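Local coordinates for lipoprotein (Streptococcus pneumoniae, PDB 3CX3), which binds zinc as a surface lipoprotein and, as in related solute-binding proteins of ABC transporters, probably hands the metal on for uptake, at residues T216-Q219 / E220-T224; E70-A73 / G74-P78; S39-G42 / I43-E47. All coordinates share one frame; numbering follows the deposited sequence. Where two conformers were deposited one is given.

Followed from the N terminus, the three contacts lie in series, and none nests in or crosses another. Interaction 3 closes a turn in the loop between strand 33-36 and helix 50-58, and supplies one zinc ligand. Interaction 2 follows in the loop from strand 61-64 to strand 86-89, on the same four-stranded parallel sheet. These two loops touch: CZ3 of W72 lies 3.2 Å from O of F46, and CG of E70 packs on CD1 of I43. Interaction 1 is a piece of helix 213-224, beside the other parallel sheet, with nearest atoms about 17 Å from interaction 3 and about 25 Å from interaction 2.

Interaction 1. Residues T216-Q219 / E220-T224; sequences TEIQ and EFVKT
The carbonyl oxygen of E217 is gripped by two backbone N-H groups, those of F221 and E220, in the closing turns of helix 213-224. The alpha-helical bond, from F221 N to E217 O at 2.9 Å, comes in close to the line of the carbonyl. E220 N makes a shorter-span, i to i+3 bond to the same oxygen, also at 2.9 Å but from 60° above the carbonyl plane. E220 N also leans weakly on O of T216. The next step is regular again, with V222 N bonded to I218 O.

Side chains follow this backbone ladder. I218 and V222 lie side by side and point the same way; CD1 of the isoleucine meets CG2 of the valine at 3.7 Å. That valine branch reaches back because it lies anti to its own carbonyl carbon and next to its backbone N. F221 sends its ring off the helix, with CG anti to the backbone N (chi1 -176°), and its CB stays close to the preceding turn, 3.2 Å from O of I218. Both I218 and F221 rest on L199 of strand 198-200, while the rings of F221 and Y225 meet obliquely. The amphipathic segment thus lays its apolar side on an outer strand of the second parallel sheet, and Q219 reaches S247 and T248 in a neighbouring loop.

On the exposed side the chain of E220 bends at its second torsion, and the carboxylate lies near O of T216, with CD at 3.6 Å and both oxygens slightly farther off; if charged, it would probably gain little there. The helix finishes with a second doubly held carbonyl: O of E220 accepts from N of T224 and also from its hydroxyl OG1, 2.6 Å from that oxygen and above the carbonyl plane.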
loop_
_atom_site.group_PDB
_atom_site.type_symbol
_atom_site.label_atom_id
_atom_site.label_comp_id
_atom_site.label_asym_id
_atom_site.label_seq_id
_atom_site.Cartn_x
_atom_site.Cartn_y
_atom_site.Cartn_z
ATOM N N THR A 216 24.852 1.622 -11.128
ATOM C CA THR A 216 26.228 1.623 -10.652
ATOM C C THR A 216 26.318 2.233 -9.247
ATOM O O THR A 216 26.986 1.684 -8.374
ATOM C CB THR A 216 27.191 2.276 -11.713
ATOM O OG1 THR A 216 27.952 1.248 -12.354
ATOM C CG2 THR A 216 28.160 3.287 -11.097
ATOM N N GLU A 217 25.623 3.350 -9.038
ATOM C CA GLU A 217 25.514 3.981 -7.725
ATOM C C GLU A 217 24.896 3.042 -6.698
ATOM O O GLU A 217 25.483 2.809 -5.636
ATOM C CB GLU A 217 24.640 5.215 -7.799
ATOM C CG GLU A 217 25.138 6.311 -8.706
ATOM C CD GLU A 217 24.074 7.369 -8.928
ATOM O OE1 GLU A 217 22.865 7.019 -8.909
ATOM O OE2 GLU A 217 24.448 8.548 -9.116
ATOM N N ILE A 218 23.710 2.505 -7.001
ATOM C CA ILE A 218 23.051 1.616 -6.051
ATOM C C ILE A 218 23.986 0.440 -5.784
ATOM O O ILE A 218 24.067 -0.023 -4.655
ATOM C CB ILE A 218 21.560 1.170 -6.423
ATOM C CG1 ILE A 218 21.472 -0.300 -6.844
ATOM C CG2 ILE A 218 20.834 2.140 -7.391
ATOM C CD1 ILE A 218 21.201 -1.242 -5.664
ATOM N N GLN A 219 24.708 -0.004 -6.813
ATOM C CA GLN A 219 25.686 -1.091 -6.676
ATOM C C GLN A 219 26.671 -0.861 -5.542
ATOM O O GLN A 219 27.030 -1.799 -4.835
ATOM C CB GLN A 219 26.481 -1.273 -7.965
ATOM C CG GLN A 219 26.018 -2.405 -8.853
ATOM C CD GLN A 219 26.960 -2.625 -10.031
ATOM O OE1 GLN A 219 26.606 -2.338 -11.179
ATOM N NE2 GLN A 219 28.174 -3.122 -9.748
ATOM N N GLU A 220 27.107 0.388 -5.382
ATOM C CA GLU A 220 28.156 0.750 -4.429
ATOM C C GLU A 220 27.579 1.156 -3.101
ATOM O O GLU A 220 28.256 1.094 -2.076
ATOM C CB GLU A 220 29.036 1.860 -5.004
ATOM C CG GLU A 220 30.226 1.287 -5.776
ATOM C CD GLU A 220 30.404 1.895 -7.153
ATOM O OE1 GLU A 220 30.350 3.145 -7.260
ATOM O OE2 GLU A 220 30.606 1.113 -8.122
ATOM N N PHE A 221 26.316 1.572 -3.146
ATOM C CA PHE A 221 25.496 1.800 -1.976
ATOM C C PHE A 221 25.360 0.526 -1.150
ATOM O O PHE A 221 25.395 0.558 0.081
ATOM C CB PHE A 221 24.113 2.272 -2.430
ATOM C CG PHE A 221 23.205 2.628 -1.306
ATOM C CD1 PHE A 221 23.079 3.953 -0.901
ATOM C CD2 PHE A 221 22.492 1.641 -0.638
ATOM C CE1 PHE A 221 22.238 4.305 0.149
ATOM C CE2 PHE A 221 21.660 1.967 0.411
ATOM C CZ PHE A 221 21.530 3.313 0.812
ATOM N N VAL A 222 25.181 -0.589 -1.849
ATOM C CA VAL A 222 25.108 -1.916 -1.256
ATOM C C VAL A 222 26.414 -2.205 -0.519
ATOM O O VAL A 222 26.420 -2.843 0.543
ATOM C CB VAL A 222 24.871 -2.974 -2.366
ATOM C CG1 VAL A 222 24.734 -4.384 -1.787
ATOM C CG2 VAL A 222 23.634 -2.621 -3.173
ATOM N N LYS A 223 27.511 -1.714 -1.095
ATOM C CA LYS A 223 28.840 -1.907 -0.543
ATOM C C LYS A 223 29.123 -0.921 0.601
ATOM O O LYS A 223 29.418 -1.340 1.710
ATOM C CB LYS A 223 29.894 -1.820 -1.666
ATOM C CG LYS A 223 31.305 -2.295 -1.277
ATOM C CD LYS A 223 31.433 -3.818 -1.322
ATOM C CE LYS A 223 32.762 -4.285 -0.734
ATOM N NZ LYS A 223 32.804 -4.112 0.752
ATOM N N THR A 224 29.029 0.378 0.318
ATOM C CA THR A 224 29.209 1.442 1.319
ATOM C C THR A 224 28.467 1.175 2.621
ATOM O O THR A 224 29.068 1.157 3.695
ATOM C CB THR A 224 28.664 2.780 0.804
ATOM O OG1 THR A 224 29.087 2.981 -0.545
ATOM C CG2 THR A 224 29.130 3.937 1.682
#

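Interaction 2. Residues E70-A73 / G74-P78; sequences ESWA and GSLDP
Residues A73 to L76 form a type II beta turn, with G74 near phi -71° and psi 137° and S75 at a positive phi of 93°, so that the chain doubles back between its first and fourth residues. The bond that closes it runs from L76 N to A73 O, and at 3.5 Å it is weak.

The leucine side chain folds back over the opening of the turn. Its CB lies 3.4 Å from O of A73, and in the conformer described here CD2 approaches CA of A73 while CD1 arrives at the rim of the W72 indole, close to the ring plane, 3.8 Å from CD1 of the tryptophan. L76 has a second conformer, so the touch between leucine and indole is doubtful as a permanent feature. The tryptophan takes the less common first torsion, with CG between the backbone N and the carbonyl carbon; this lays the indole alongside L76, the two side chains pointing the same way. One face of the indole receives CB of E70, 3.7 Å above the plane and offset toward the rim.

Beyond the turn, L76 packs against I53, I56 and Y57 of helix 50-58 and F62 of strand 61-64, while W72 reaches P48. The carboxylate of buried E70 is satisfied by S16 OG and by the backbone N-H groups of H65 and S66.

Across the turn itself, then, one long backbone bond is supplemented by apolar contact, which implies that much of its hold probably comes from packing on the first parallel sheet and its neighbouring helix.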
loop_
_atom_site.group_PDB
_atom_site.type_symbol
_atom_site.label_atom_id
_atom_site.label_comp_id
_atom_site.label_asym_id
_atom_site.label_seq_id
_atom_site.Cartn_x
_atom_site.Cartn_y
_atom_site.Cartn_z
ATOM N N GLU A 70 -4.042 6.168 -8.030
ATOM C CA GLU A 70 -5.084 5.929 -8.997
ATOM C C GLU A 70 -5.485 7.274 -9.628
ATOM O O GLU A 70 -6.408 7.950 -9.156
ATOM C CB GLU A 70 -6.259 5.222 -8.337
ATOM C CG GLU A 70 -5.856 3.997 -7.497
ATOM C CD GLU A 70 -5.833 4.287 -6.006
ATOM O OE1 GLU A 70 -5.286 5.373 -5.611
ATOM O OE2 GLU A 70 -6.387 3.443 -5.238
ATOM N N SER A 71 -4.737 7.645 -10.677
ATOM C CA SER A 71 -4.919 8.891 -11.452
ATOM C C SER A 71 -6.233 8.984 -12.232
ATOM O O SER A 71 -6.787 10.078 -12.352
ATOM C CB SER A 71 -3.765 9.084 -12.436
ATOM O OG SER A 71 -2.594 9.502 -11.772
ATOM N N TRP A 72 -6.701 7.874 -12.815
ATOM C CA TRP A 72 -8.099 7.805 -13.244
ATOM C C TRP A 72 -8.819 7.752 -11.906
ATOM O O TRP A 72 -8.334 7.096 -10.993
ATOM C CB TRP A 72 -8.391 6.509 -14.001
ATOM C CG TRP A 72 -8.697 5.394 -13.033
ATOM C CD1 TRP A 72 -9.925 5.060 -12.498
ATOM C CD2 TRP A 72 -7.746 4.535 -12.419
ATOM N NE1 TRP A 72 -9.788 4.018 -11.609
ATOM C CE2 TRP A 72 -8.461 3.681 -11.539
ATOM C CE3 TRP A 72 -6.364 4.387 -12.542
ATOM C CZ2 TRP A 72 -7.837 2.701 -10.798
ATOM C CZ3 TRP A 72 -5.743 3.424 -11.802
ATOM C CH2 TRP A 72 -6.479 2.585 -10.939
ATOM N N ALA A 73 -9.956 8.411 -11.750
ATOM C CA ALA A 73 -10.698 8.325 -10.476
ATOM C C ALA A 73 -11.228 9.689 -10.220
ATOM O O ALA A 73 -12.416 9.868 -9.947
ATOM C CB ALA A 73 -9.801 7.884 -9.310
ATOM N N GLY A 74 -10.307 10.647 -10.252
ATOM C CA GLY A 74 -10.641 11.992 -10.627
ATOM C C GLY A 74 -10.892 11.758 -12.097
ATOM O O GLY A 74 -10.167 10.993 -12.747
ATOM N N SER A 75 -11.947 12.363 -12.617
ATOM C CA SER A 75 -12.310 12.169 -14.009
ATOM C C SER A 75 -13.314 11.040 -14.249
ATOM O O SER A 75 -13.877 10.941 -15.343
ATOM C CB SER A 75 -11.065 12.037 -14.887
ATOM O OG SER A 75 -10.501 13.328 -15.087
ATOM N N LEU A 76 -13.522 10.194 -13.241
ATOM C CA LEU A 76 -14.725 9.377 -13.178
ATOM C C LEU A 76 -15.869 10.364 -13.019
ATOM O O LEU A 76 -15.817 11.234 -12.149
ATOM C CB LEU A 76 -14.684 8.426 -11.981
ATOM C CG LEU A 76 -14.453 6.921 -12.146
ATOM C CD1 LEU A 76 -13.349 6.580 -13.137
ATOM C CD2 LEU A 76 -14.154 6.320 -10.786
ATOM N N ASP A 77 -16.885 10.255 -13.869
ATOM C CA ASP A 77 -17.975 11.233 -13.864
ATOM C C ASP A 77 -19.338 10.563 -13.739
ATOM O O ASP A 77 -20.023 10.358 -14.738
ATOM C CB ASP A 77 -17.898 12.149 -15.092
ATOM C CG ASP A 77 -18.548 13.512 -14.857
ATOM O OD1 ASP A 77 -19.076 13.771 -13.745
ATOM O OD2 ASP A 77 -18.530 14.335 -15.803
ATOM N N PRO A 78 -19.734 10.228 -12.496
ATOM C CA PRO A 78 -20.974 9.498 -12.253
ATOM C C PRO A 78 -22.189 10.321 -12.655
ATOM O O PRO A 78 -23.164 9.777 -13.175
ATOM C CB PRO A 78 -20.954 9.264 -10.735
ATOM C CG PRO A 78 -19.535 9.461 -10.326
ATOM C CD PRO A 78 -19.029 10.519 -11.233
#

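Interaction 3. Residues S39-G42 / I43-E47; sequences SSSG and IHSFE. With ZN (zinc ion), chain E.
O of G42 accepts the backbone N-H of S45 at 3.0 Å, with the donor tilted 30° from the carbonyl plane, and so closes a type I beta turn, G42 to S45, with I43 and H44 at its corners. At the crest of this turn H44 binds the zinc ion through NE2 at 2.0 Å. Its CE1 and CD2 stand almost equally far from the metal, so the ion is centred between them, though somewhat out of the ring plane. H120, H184 and E259 complete the site; the ring of H184 is nearly perpendicular to that of H44. The local turn probably helps to set the backbone from which this first-shell ligand projects.

The hydroxyl of S45 reinforces the same carbonyl: OG, placed between its backbone N and carbonyl carbon (chi1 66°), gives a weak bond of 3.5 Å to O of G42. G42 itself takes an extended backbone with positive phi, a region glycine reaches readily.

Outward from the turn, F46 folds back on the approaching chain. Its CB lies 3.4 Å from O of G42, and its ring is met at the edge, near the ring plane, by two serine methylenes. CB of S39 is 3.5 Å from CE1, and CB of S41 is farther along the same rim, 4.0 Å from CD1.

The whole loop bridges strand 33-36 and helix 50-58: S39 and F46 both touch D52 on that helix, I43 packs on L69, after strand 61-64, and H44 meets S205 and P206 in the loop between strand 198-200 and helix 213-224.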
loop_
_atom_site.group_PDB
_atom_site.type_symbol
_atom_site.label_atom_id
_atom_site.label_comp_id
_atom_site.label_asym_id
_atom_site.label_seq_id
_atom_site.Cartn_x
_atom_site.Cartn_y
_atom_site.Cartn_z
ATOM N N SER A 39 -8.937 -6.707 -11.852
ATOM C CA SER A 39 -8.651 -7.034 -13.239
ATOM C C SER A 39 -7.274 -7.711 -13.173
ATOM O O SER A 39 -7.038 -8.730 -13.844
ATOM C CB SER A 39 -8.647 -5.769 -14.116
ATOM O OG SER A 39 -8.801 -6.068 -15.497
ATOM N N SER A 40 -6.411 -7.149 -12.312
ATOM C CA SER A 40 -5.026 -7.597 -12.056
ATOM C C SER A 40 -4.028 -7.022 -13.060
ATOM O O SER A 40 -4.340 -6.885 -14.249
ATOM C CB SER A 40 -4.911 -9.129 -11.969
ATOM O OG SER A 40 -3.707 -9.522 -11.333
ATOM N N SER A 41 -2.839 -6.673 -12.555
ATOM C CA SER A 41 -1.723 -6.115 -13.352
ATOM C C SER A 41 -0.674 -5.412 -12.464
ATOM O O SER A 41 0.487 -5.863 -12.400
ATOM C CB SER A 41 -2.207 -5.192 -14.492
ATOM O OG SER A 41 -1.142 -4.422 -15.036
ATOM N N GLY A 42 -1.072 -4.327 -11.789
ATOM C CA GLY A 42 -0.130 -3.542 -10.967
ATOM C C GLY A 42 -0.508 -2.081 -10.820
ATOM O O GLY A 42 -0.436 -1.316 -11.788
ATOM N N ILE A 43 -0.869 -1.699 -9.591
ATOM C CA ILE A 43 -1.591 -0.449 -9.289
ATOM C C ILE A 43 -1.007 0.831 -9.903
ATOM O O ILE A 43 -1.758 1.764 -10.205
ATOM C CB ILE A 43 -1.802 -0.248 -7.729
ATOM C CG1 ILE A 43 -2.704 0.952 -7.432
ATOM C CG2 ILE A 43 -0.462 -0.088 -6.983
ATOM C CD1 ILE A 43 -4.148 0.789 -7.838
ATOM N N HIS A 44 0.327 0.865 -10.029
ATOM C CA HIS A 44 1.077 2.000 -10.564
ATOM C C HIS A 44 0.851 2.233 -12.079
ATOM O O HIS A 44 0.689 3.370 -12.528
ATOM C CB HIS A 44 2.571 1.829 -10.254
ATOM C CG HIS A 44 2.921 1.978 -8.797
ATOM N ND1 HIS A 44 3.195 3.196 -8.211
ATOM C CD2 HIS A 44 3.070 1.058 -7.816
ATOM C CE1 HIS A 44 3.474 3.023 -6.932
ATOM N NE2 HIS A 44 3.401 1.734 -6.665
ATOM N N SER A 45 0.831 1.154 -12.857
ATOM C CA SER A 45 0.677 1.249 -14.320
ATOM C C SER A 45 -0.738 0.892 -14.818
ATOM O O SER A 45 -1.007 0.951 -16.017
ATOM C CB SER A 45 1.704 0.350 -15.004
ATOM O OG SER A 45 1.422 -1.010 -14.701
ATOM N N PHE A 46 -1.625 0.521 -13.893
ATOM C CA PHE A 46 -2.928 -0.040 -14.234
ATOM C C PHE A 46 -3.897 1.021 -14.743
ATOM O O PHE A 46 -3.989 2.110 -14.180
ATOM C CB PHE A 46 -3.526 -0.737 -13.006
ATOM C CG PHE A 46 -4.926 -1.250 -13.215
ATOM C CD1 PHE A 46 -5.149 -2.511 -13.793
ATOM C CD2 PHE A 46 -6.030 -0.483 -12.838
ATOM C CE1 PHE A 46 -6.458 -2.985 -13.989
ATOM C CE2 PHE A 46 -7.335 -0.957 -13.033
ATOM C CZ PHE A 46 -7.545 -2.207 -13.613
ATOM N N GLU A 47 -4.630 0.705 -15.801
ATOM C CA GLU A 47 -5.660 1.622 -16.289
ATOM C C GLU A 47 -6.911 0.799 -16.519
ATOM O O GLU A 47 -6.865 -0.183 -17.261
ATOM C CB GLU A 47 -5.241 2.335 -17.582
ATOM C CG GLU A 47 -3.897 3.064 -17.532
ATOM C CD GLU A 47 -3.967 4.444 -16.870
ATOM O OE1 GLU A 47 -5.053 4.863 -16.429
ATOM O OE2 GLU A 47 -2.916 5.121 -16.793
HETATM ZN ZN ZN E . 4.447 0.957 -5.154
#